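Side-chain contacts in lysine-sensitive aspartokinase 3 (Escherichia coli, PDB 2J0W), which catalyses the ATP-dependent phosphorylation of L-aspartate to 4-phospho-L-aspartate, the first step of lysine biosynthesis, and is feedback-inhibited by lysine: residues 404-407 against 408-412; 90-93 against 94-97; 207-211 against 212-216. All coordinates share one frame; numbering follows the deposited sequence.

Interaction 1. Residues 404-407 against 408-412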
ATOM      1  N   LYS A 404      -6.360  -5.452 -18.413  1.00 78.82           N
ATOM      2  CA  LYS A 404      -7.502  -5.683 -19.293  1.00 81.40           C
ATOM      3  C   LYS A 404      -8.071  -7.076 -19.059  1.00 81.50           C
ATOM      4  O   LYS A 404      -9.293  -7.267 -18.953  1.00 79.98           O
ATOM      5  CB  LYS A 404      -7.060  -5.531 -20.759  1.00 86.46           C
ATOM      6  CG  LYS A 404      -8.173  -5.621 -21.825  1.00 90.27           C
ATOM      7  CD  LYS A 404      -8.543  -7.056 -22.189  1.00 94.14           C
ATOM      8  CE  LYS A 404      -9.663  -7.079 -23.226  1.00 96.80           C
ATOM      9  NZ  LYS A 404     -10.100  -8.460 -23.591  1.00 97.15           N
ATOM     10  N   GLU A 405      -7.164  -8.043 -18.961  1.00 80.25           N
ATOM     11  CA  GLU A 405      -7.536  -9.433 -18.765  1.00 80.13           C
ATOM     12  C   GLU A 405      -8.379  -9.666 -17.512  1.00 79.82           C
ATOM     13  O   GLU A 405      -9.330 -10.449 -17.541  1.00 80.09           O
ATOM     14  CB  GLU A 405      -6.274 -10.291 -18.713  1.00 78.73           C
ATOM     15  CG  GLU A 405      -6.504 -11.734 -19.118  1.00 96.06           C
ATOM     16  CD  GLU A 405      -7.144 -11.856 -20.491  1.00104.75           C
ATOM     17  OE1 GLU A 405      -8.335 -11.498 -20.631  1.00104.91           O
ATOM     18  OE2 GLU A 405      -6.450 -12.307 -21.429  1.00109.19           O
ATOM     19  N   VAL A 406      -8.035  -8.981 -16.424  1.00 77.54           N
ATOM     20  CA  VAL A 406      -8.748  -9.130 -15.159  1.00 75.98           C
ATOM     21  C   VAL A 406     -10.002  -8.277 -15.014  1.00 77.75           C
ATOM     22  O   VAL A 406     -11.031  -8.756 -14.541  1.00 78.02           O
ATOM     23  CB  VAL A 406      -7.835  -8.795 -13.948  1.00 72.13           C
ATOM     24  CG1 VAL A 406      -8.687  -8.598 -12.697  1.00 69.76           C
ATOM     25  CG2 VAL A 406      -6.828  -9.911 -13.707  1.00 61.25           C
ATOM     26  N   PHE A 407      -9.917  -7.017 -15.418  1.00 79.19           N
ATOM     27  CA  PHE A 407     -11.039  -6.104 -15.263  1.00 77.44           C
ATOM     28  C   PHE A 407     -11.930  -5.928 -16.488  1.00 78.01           C
ATOM     29  O   PHE A 407     -12.800  -5.058 -16.501  1.00 78.16           O
ATOM     30  CB  PHE A 407     -10.513  -4.746 -14.786  1.00 75.32           C
ATOM     31  CG  PHE A 407      -9.629  -4.837 -13.570  1.00 72.69           C
ATOM     32  CD1 PHE A 407      -8.283  -5.161 -13.688  1.00 75.91           C
ATOM     33  CD2 PHE A 407     -10.155  -4.649 -12.305  1.00 72.33           C
ATOM     34  CE1 PHE A 407      -7.479  -5.300 -12.559  1.00 77.94           C
ATOM     35  CE2 PHE A 407      -9.361  -4.786 -11.170  1.00 78.73           C
ATOM     36  CZ  PHE A 407      -8.021  -5.111 -11.296  1.00 79.36           C
ATOM     37  N   GLY A 408     -11.725  -6.761 -17.505  1.00 78.70           N
ATOM     38  CA  GLY A 408     -12.534  -6.669 -18.707  1.00 79.99           C
ATOM     39  C   GLY A 408     -13.938  -7.206 -18.492  1.00 81.73           C
ATOM     40  O   GLY A 408     -14.900  -6.778 -19.144  1.00 80.07           O
ATOM     41  N   VAL A 409     -14.053  -8.133 -17.546  1.00 81.46           N
ATOM     42  CA  VAL A 409     -15.322  -8.777 -17.225  1.00 81.58           C
ATOM     43  C   VAL A 409     -16.074  -8.164 -16.046  1.00 81.94           C
ATOM     44  O   VAL A 409     -17.281  -8.369 -15.893  1.00 82.23           O
ATOM     45  CB  VAL A 409     -15.096 -10.249 -16.882  1.00 81.95           C
ATOM     46  CG1 VAL A 409     -16.402 -11.008 -16.976  1.00 85.17           C
ATOM     47  CG2 VAL A 409     -14.040 -10.835 -17.797  1.00 83.91           C
ATOM     48  N   LEU A 410     -15.357  -7.410 -15.222  1.00 82.63           N
ATOM     49  CA  LEU A 410     -15.919  -6.807 -14.018  1.00 81.40           C
ATOM     50  C   LEU A 410     -16.570  -5.448 -14.185  1.00 82.52           C
ATOM     51  O   LEU A 410     -16.819  -4.755 -13.201  1.00 82.72           O
ATOM     52  CB  LEU A 410     -14.816  -6.724 -12.969  1.00 78.57           C
ATOM     53  CG  LEU A 410     -13.986  -8.013 -12.994  1.00 75.96           C
ATOM     54  CD1 LEU A 410     -12.810  -7.925 -12.045  1.00 79.78           C
ATOM     55  CD2 LEU A 410     -14.882  -9.178 -12.635  1.00 71.55           C
ATOM     56  N   GLU A 411     -16.851  -5.072 -15.427  1.00 84.75           N
ATOM     57  CA  GLU A 411     -17.467  -3.781 -15.717  1.00 85.54           C
ATOM     58  C   GLU A 411     -18.676  -3.520 -14.839  1.00 85.77           C
ATOM     59  O   GLU A 411     -18.794  -2.457 -14.232  1.00 87.51           O
ATOM     60  CB  GLU A 411     -17.878  -3.699 -17.187  1.00 84.30           C
ATOM     61  CG  GLU A 411     -18.798  -2.531 -17.507  1.00 85.98           C
ATOM     62  CD  GLU A 411     -19.142  -2.449 -18.975  1.00 92.81           C
ATOM     63  OE1 GLU A 411     -19.065  -3.491 -19.664  1.00 96.78           O
ATOM     64  OE2 GLU A 411     -19.502  -1.346 -19.434  1.00 92.73           O
ATOM     65  N   PRO A 412     -19.591  -4.492 -14.759  1.00 85.89           N
ATOM     66  CA  PRO A 412     -20.807  -4.374 -13.949  1.00 88.51           C
ATOM     67  C   PRO A 412     -20.626  -4.295 -12.422  1.00 89.81           C
ATOM     68  O   PRO A 412     -21.614  -4.203 -11.688  1.00 91.62           O
ATOM     69  CB  PRO A 412     -21.603  -5.610 -14.370  1.00 89.12           C
ATOM     70  CG  PRO A 412     -20.519  -6.611 -14.674  1.00 88.73           C
ATOM     71  CD  PRO A 412     -19.571  -5.776 -15.484  1.00 85.45           C
TER

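Interaction 2. Residues 90-93 against 94-97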
ATOM      1  N   ARG A  90     -15.173 -40.615  29.744  1.00 60.15           N
ATOM      2  CA  ARG A  90     -14.476 -39.609  30.538  1.00 60.94           C
ATOM      3  C   ARG A  90     -14.466 -38.337  29.724  1.00 58.25           C
ATOM      4  O   ARG A  90     -14.983 -37.307  30.159  1.00 59.22           O
ATOM      5  CB  ARG A  90     -13.041 -40.053  30.852  1.00 69.69           C
ATOM      6  CG  ARG A  90     -12.882 -40.781  32.195  1.00 79.62           C
ATOM      7  CD  ARG A  90     -14.072 -41.715  32.503  1.00 89.20           C
ATOM      8  NE  ARG A  90     -15.289 -40.973  32.853  1.00 90.72           N
ATOM      9  CZ  ARG A  90     -16.518 -41.484  32.853  1.00 82.37           C
ATOM     10  NH1 ARG A  90     -16.712 -42.753  32.518  1.00 82.81           N
ATOM     11  NH2 ARG A  90     -17.555 -40.724  33.181  1.00 73.57           N
ATOM     12  N   LEU A  91     -13.898 -38.423  28.524  1.00 55.90           N
ATOM     13  CA  LEU A  91     -13.827 -37.272  27.635  1.00 51.63           C
ATOM     14  C   LEU A  91     -15.213 -36.635  27.540  1.00 49.67           C
ATOM     15  O   LEU A  91     -15.378 -35.437  27.805  1.00 43.64           O
ATOM     16  CB  LEU A  91     -13.320 -37.703  26.254  1.00 40.17           C
ATOM     17  CG  LEU A  91     -11.958 -38.412  26.292  1.00 42.97           C
ATOM     18  CD1 LEU A  91     -11.525 -38.760  24.891  1.00 47.47           C
ATOM     19  CD2 LEU A  91     -10.914 -37.523  26.955  1.00 35.29           C
ATOM     20  N   LEU A  92     -16.215 -37.438  27.190  1.00 49.39           N
ATOM     21  CA  LEU A  92     -17.566 -36.908  27.091  1.00 49.67           C
ATOM     22  C   LEU A  92     -17.983 -36.276  28.402  1.00 50.09           C
ATOM     23  O   LEU A  92     -18.505 -35.165  28.420  1.00 55.32           O
ATOM     24  CB  LEU A  92     -18.554 -38.002  26.704  1.00 48.59           C
ATOM     25  CG  LEU A  92     -18.463 -38.400  25.233  1.00 48.91           C
ATOM     26  CD1 LEU A  92     -19.570 -39.373  24.922  1.00 44.43           C
ATOM     27  CD2 LEU A  92     -18.574 -37.158  24.346  1.00 44.47           C
ATOM     28  N   GLU A  93     -17.738 -36.970  29.503  1.00 49.61           N
ATOM     29  CA  GLU A  93     -18.103 -36.432  30.800  1.00 50.76           C
ATOM     30  C   GLU A  93     -17.363 -35.124  31.055  1.00 48.73           C
ATOM     31  O   GLU A  93     -17.956 -34.148  31.523  1.00 50.41           O
ATOM     32  CB  GLU A  93     -17.786 -37.441  31.912  1.00 55.77           C
ATOM     33  CG  GLU A  93     -18.154 -36.959  33.320  1.00 73.09           C
ATOM     34  CD  GLU A  93     -19.640 -36.638  33.476  1.00 88.55           C
ATOM     35  OE1 GLU A  93     -20.469 -37.515  33.151  1.00100.81           O
ATOM     36  OE2 GLU A  93     -19.979 -35.516  33.926  1.00 84.78           O
ATOM     37  N   ASN A  94     -16.073 -35.085  30.736  1.00 46.58           N
ATOM     38  CA  ASN A  94     -15.312 -33.867  30.983  1.00 44.74           C
ATOM     39  C   ASN A  94     -15.823 -32.746  30.102  1.00 42.25           C
ATOM     40  O   ASN A  94     -15.953 -31.599  30.542  1.00 40.44           O
ATOM     41  CB  ASN A  94     -13.824 -34.085  30.733  1.00 46.33           C
ATOM     42  CG  ASN A  94     -12.972 -32.988  31.344  1.00 58.13           C
ATOM     43  OD1 ASN A  94     -12.291 -32.241  30.636  1.00 64.19           O
ATOM     44  ND2 ASN A  94     -13.016 -32.876  32.673  1.00 58.85           N
ATOM     45  N   ILE A  95     -16.122 -33.085  28.853  1.00 41.42           N
ATOM     46  CA  ILE A  95     -16.638 -32.103  27.909  1.00 44.09           C
ATOM     47  C   ILE A  95     -17.885 -31.508  28.549  1.00 43.14           C
ATOM     48  O   ILE A  95     -18.086 -30.282  28.557  1.00 39.60           O
ATOM     49  CB  ILE A  95     -16.998 -32.773  26.550  1.00 49.02           C
ATOM     50  CG1 ILE A  95     -15.714 -33.171  25.816  1.00 50.20           C
ATOM     51  CG2 ILE A  95     -17.842 -31.840  25.698  1.00 38.90           C
ATOM     52  CD1 ILE A  95     -15.933 -33.853  24.474  1.00 42.50           C
ATOM     53  N   THR A  96     -18.705 -32.390  29.114  1.00 39.05           N
ATOM     54  CA  THR A  96     -19.930 -31.969  29.757  1.00 39.54           C
ATOM     55  C   THR A  96     -19.661 -30.983  30.885  1.00 40.60           C
ATOM     56  O   THR A  96     -20.244 -29.901  30.910  1.00 38.25           O
ATOM     57  CB  THR A  96     -20.699 -33.187  30.290  1.00 47.36           C
ATOM     58  OG1 THR A  96     -20.986 -34.069  29.196  1.00 46.78           O
ATOM     59  CG2 THR A  96     -22.009 -32.757  30.961  1.00 33.33           C
ATOM     60  N   VAL A  97     -18.765 -31.321  31.812  1.00 44.55           N
ATOM     61  CA  VAL A  97     -18.505 -30.393  32.915  1.00 45.41           C
ATOM     62  C   VAL A  97     -17.940 -29.074  32.412  1.00 47.22           C
ATOM     63  O   VAL A  97     -18.300 -28.012  32.924  1.00 51.59           O
ATOM     64  CB  VAL A  97     -17.535 -30.966  33.983  1.00 46.26           C
ATOM     65  CG1 VAL A  97     -17.691 -30.166  35.290  1.00 45.11           C
ATOM     66  CG2 VAL A  97     -17.821 -32.435  34.227  1.00 46.18           C
TER

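Interaction 3. Residues 207-211 against 212-216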
ATOM      1  N   LEU A 207       4.435 -29.064  10.379  1.00 53.86           N
ATOM      2  CA  LEU A 207       5.324 -28.808  11.517  1.00 55.10           C
ATOM      3  C   LEU A 207       6.124 -30.011  11.998  1.00 55.89           C
ATOM      4  O   LEU A 207       7.346 -29.931  12.169  1.00 55.62           O
ATOM      5  CB  LEU A 207       4.522 -28.232  12.694  1.00 51.34           C
ATOM      6  CG  LEU A 207       3.871 -26.863  12.452  1.00 47.09           C
ATOM      7  CD1 LEU A 207       2.792 -26.612  13.494  1.00 48.50           C
ATOM      8  CD2 LEU A 207       4.930 -25.766  12.472  1.00 39.27           C
ATOM      9  N   LEU A 208       5.427 -31.118  12.231  1.00 55.28           N
ATOM     10  CA  LEU A 208       6.060 -32.346  12.707  1.00 56.01           C
ATOM     11  C   LEU A 208       6.911 -32.983  11.604  1.00 55.61           C
ATOM     12  O   LEU A 208       7.879 -33.704  11.882  1.00 50.44           O
ATOM     13  CB  LEU A 208       4.982 -33.324  13.184  1.00 50.67           C
ATOM     14  CG  LEU A 208       4.065 -32.793  14.292  1.00 47.50           C
ATOM     15  CD1 LEU A 208       2.690 -33.425  14.185  1.00 41.11           C
ATOM     16  CD2 LEU A 208       4.684 -33.080  15.632  1.00 28.68           C
ATOM     17  N   ALA A 209       6.539 -32.707  10.354  1.00 55.90           N
ATOM     18  CA  ALA A 209       7.265 -33.225   9.199  1.00 57.84           C
ATOM     19  C   ALA A 209       8.649 -32.574   9.190  1.00 60.97           C
ATOM     20  O   ALA A 209       9.667 -33.252   9.020  1.00 61.44           O
ATOM     21  CB  ALA A 209       6.517 -32.893   7.922  1.00 46.86           C
ATOM     22  N   GLU A 210       8.676 -31.257   9.384  1.00 58.75           N
ATOM     23  CA  GLU A 210       9.926 -30.517   9.421  1.00 60.81           C
ATOM     24  C   GLU A 210      10.747 -30.940  10.620  1.00 62.79           C
ATOM     25  O   GLU A 210      11.940 -31.227  10.500  1.00 67.07           O
ATOM     26  CB  GLU A 210       9.656 -29.022   9.510  1.00 61.58           C
ATOM     27  CG  GLU A 210      10.819 -28.225  10.062  1.00 58.19           C
ATOM     28  CD  GLU A 210      10.629 -26.741   9.866  1.00 70.43           C
ATOM     29  OE1 GLU A 210       9.509 -26.247  10.124  1.00 75.83           O
ATOM     30  OE2 GLU A 210      11.598 -26.066   9.457  1.00 74.67           O
ATOM     31  N   ALA A 211      10.102 -30.979  11.779  1.00 61.69           N
ATOM     32  CA  ALA A 211      10.774 -31.362  13.017  1.00 61.63           C
ATOM     33  C   ALA A 211      11.356 -32.769  12.971  1.00 61.77           C
ATOM     34  O   ALA A 211      12.350 -33.049  13.645  1.00 64.21           O
ATOM     35  CB  ALA A 211       9.814 -31.241  14.197  1.00 60.32           C
ATOM     36  N   LEU A 212      10.741 -33.655  12.189  1.00 57.56           N
ATOM     37  CA  LEU A 212      11.227 -35.024  12.095  1.00 53.94           C
ATOM     38  C   LEU A 212      12.010 -35.326  10.816  1.00 54.65           C
ATOM     39  O   LEU A 212      12.364 -36.470  10.556  1.00 49.02           O
ATOM     40  CB  LEU A 212      10.059 -35.998  12.220  1.00 48.68           C
ATOM     41  CG  LEU A 212       9.312 -36.098  13.560  1.00 55.56           C
ATOM     42  CD1 LEU A 212       8.121 -37.056  13.406  1.00 51.07           C
ATOM     43  CD2 LEU A 212      10.246 -36.585  14.656  1.00 48.59           C
ATOM     44  N   HIS A 213      12.275 -34.300  10.017  1.00 57.50           N
ATOM     45  CA  HIS A 213      13.012 -34.481   8.760  1.00 62.66           C
ATOM     46  C   HIS A 213      12.333 -35.540   7.901  1.00 63.17           C
ATOM     47  O   HIS A 213      12.920 -36.569   7.577  1.00 65.17           O
ATOM     48  CB  HIS A 213      14.442 -34.922   9.046  1.00 66.85           C
ATOM     49  CG  HIS A 213      15.070 -34.199  10.208  1.00 72.17           C
ATOM     50  ND1 HIS A 213      15.242 -32.835  10.238  1.00 71.54           N
ATOM     51  CD2 HIS A 213      15.537 -34.665  11.391  1.00 72.60           C
ATOM     52  CE1 HIS A 213      15.789 -32.481  11.395  1.00 77.91           C
ATOM     53  NE2 HIS A 213      15.977 -33.573  12.108  1.00 75.11           N
ATOM     54  N   ALA A 214      11.090 -35.278   7.528  1.00 62.51           N
ATOM     55  CA  ALA A 214      10.322 -36.205   6.707  1.00 60.17           C
ATOM     56  C   ALA A 214      10.587 -35.960   5.230  1.00 59.39           C
ATOM     57  O   ALA A 214      10.951 -34.854   4.818  1.00 56.14           O
ATOM     58  CB  ALA A 214       8.836 -36.031   6.985  1.00 60.82           C
ATOM     59  N   SER A 215      10.390 -37.005   4.437  1.00 60.14           N
ATOM     60  CA  SER A 215      10.580 -36.925   3.006  1.00 59.12           C
ATOM     61  C   SER A 215       9.340 -36.320   2.387  1.00 57.06           C
ATOM     62  O   SER A 215       9.373 -35.850   1.248  1.00 57.90           O
ATOM     63  CB  SER A 215      10.799 -38.315   2.406  1.00 64.72           C
ATOM     64  OG  SER A 215      10.832 -39.320   3.399  1.00 79.70           O
ATOM     65  N   ARG A 216       8.230 -36.339   3.115  1.00 56.51           N
ATOM     66  CA  ARG A 216       6.989 -35.793   2.566  1.00 55.17           C
ATOM     67  C   ARG A 216       5.791 -35.729   3.513  1.00 56.72           C
ATOM     68  O   ARG A 216       5.748 -36.383   4.555  1.00 57.66           O
ATOM     69  CB  ARG A 216       6.570 -36.601   1.342  1.00 50.70           C
ATOM     70  CG  ARG A 216       5.282 -36.126   0.679  1.00 61.72           C
ATOM     71  CD  ARG A 216       4.846 -37.085  -0.409  1.00 66.02           C
ATOM     72  NE  ARG A 216       5.030 -38.461   0.033  1.00 75.13           N
ATOM     73  CZ  ARG A 216       4.570 -39.521  -0.614  1.00 77.57           C
ATOM     74  NH1 ARG A 216       3.891 -39.366  -1.744  1.00 81.36           N
ATOM     75  NH2 ARG A 216       4.794 -40.734  -0.125  1.00 69.53           N
TER

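Interaction 1. Residues 404-407 against 408-412
Leu-410 folds its side chain back over the carbonyl oxygen of Val-406, with CD1 3.2 Å from Val-406 O and CG only slightly farther off. The contact forms the C-terminal end of helix 402-407 in the ACT domain, where the chain leaves the helix for the loop that leads to strand 417-420. It lies within the part of the protein required for homodimerization. Leu-410 CG stands beside its own backbone N and anti to the carbonyl carbon (chi1 -41°), and this turn of the side chain brings one methyl to the last helical residues. The same CD1 serves two apolar neighbours: it lies 4.2 Å from Val-406 CG1 and also meets the phenyl ring of Phe-407. Val-406 CG1 sits over one face of that ring, displaced toward the rim, so the valine and leucine methyls and the phenyl ring form one apolar patch.

At the backbone, Gly-408 N reaches back to Lys-404 O in a weak hydrogen bond of 2.9 Å, bent to 116° at the hydrogen. Having no side chain, Gly-408 can lie close to that carbonyl; a beta carbon at this position would probably press on Lys-404 O.

The apolar patch continues into the domain: Val-406 and Leu-410 both touch Phe-429 of strand 426-432, Phe-407 meets Leu-427, and Leu-410 also packs on Val-439 of helix 436-448. At the subunit interface, Lys-404 packs on Phe-407 of the second subunit, and Phe-407 on Gly-403 of that subunit. Back at the junction of helix and loop, Leu-410 CD1 approaches the Phe-407 ring obliquely and comes to 4.2 Å from its CD2.

Interaction 2. Residues 90-93 against 94-97
Leu-92 O accepts two hydrogen bonds from a single residue, Thr-96. The hydroxyl OG1 of Thr-96 donates to Leu-92 O at 2.8 Å from well above the carbonyl plane, 37° out of it. The backbone N of Thr-96 gives Leu-92 O the usual helical bond, 2.9 Å long, and arrives from the other face of the same plane. The hydroxyl can fold back in this way because OG1 stands beside the backbone N of its own residue (chi1 -59°), which leaves CG2 anti to that N. A valine in place of the threonine has no hydroxyl to offer and would probably leave Leu-92 O without its second donor, the carbonyl held less tightly.

These residues belong to helix 82-102 of the amino acid kinase domain, and the flanking backbone bonds, Ile-95 N to Leu-91 O and Val-97 N to Glu-93 O, continue its regular i to i+4 pattern. One flank of the helix is apolar, and there the end of the isoleucine chain, Ile-95 CD1, meets Leu-92 CD2 at 4.2 Å. Against the backbone, Ile-95 CG1 comes to 3.0 Å from Leu-91 O. Beyond the pair, Leu-92 packs on Ile-67 and Phe-72 of helix 57-75 and on Met-121 of helix 108-131, so this flank packs against both helices. Asn-94 OD1 makes a weak hydrogen bond to His-117 NE2 on helix 108-131. The side chain of Ile-95 lies about 13 Å from the bound aspartate.

The more exposed flank carries Glu-93 and Val-97. The glutamate chain runs out with CG anti to its backbone N and then bends at chi2 (59°), and from the carboxylate OE2 points on toward Val-97, one turn further along. There OE2 of Glu-93 lies 3.8 Å from Val-97 CG2, the two side chains passing at a slant.

Interaction 3. Residues 207-211 against 212-216
A Schellman motif ends helix 200-211, with His-213 as its C-prime residue at positive phi (54°). Ala-214 N reaches back to Ala-209 O over 2.9 Å, the long bond of the motif. Inside it, His-213 N bonds to Glu-210 O at 3.1 Å, coming from far above the carbonyl plane. Leu-212 N bonds to Leu-208 O at 2.9 Å, also from above the plane, and the leucine CB and CG settle against the same oxygen. The apolar contact that accompanies such a cap is made by two methyls, Ala-209 CB and Ala-214 CB, 4.0 Å apart. The imidazole of His-213 leans back over the helix end: Ala-211 O lies over one ring face, offset toward the rim, and ND1 is 3.7 Å from Glu-210 O.

Glu-210 turns its carboxylate elsewhere, to a salt bridge with Arg-269. Leu-212 packs on Leu-170 and Leu-174 of helix 159-176 and on Leu-35 of strand 33-38, while both alanines of the cap touch Val-6 of strand 5-9. The turn thus rests on the central sheet and delivers the chain into strand 216-221, the neighbour of strand 5-9.

How the interactions relate
From the N terminus the order is interaction 2, interaction 3, interaction 1. Each joins adjoining segments, so none closes more than a turn of chain, and none nests within or crosses another. Interaction 2 lies within helix 82-102 and faces its helical neighbours; interaction 3 ends helix 200-211 and turns the chain toward the central sheet of the same kinase domain, their nearest atoms about 19 Å apart. Interaction 1 belongs to the ACT region, its centre about 54 Å from that of interaction 2 and on the opposite side of the chain's centre. It alone of the three meets the second subunit, where it contributes to the dimer interface.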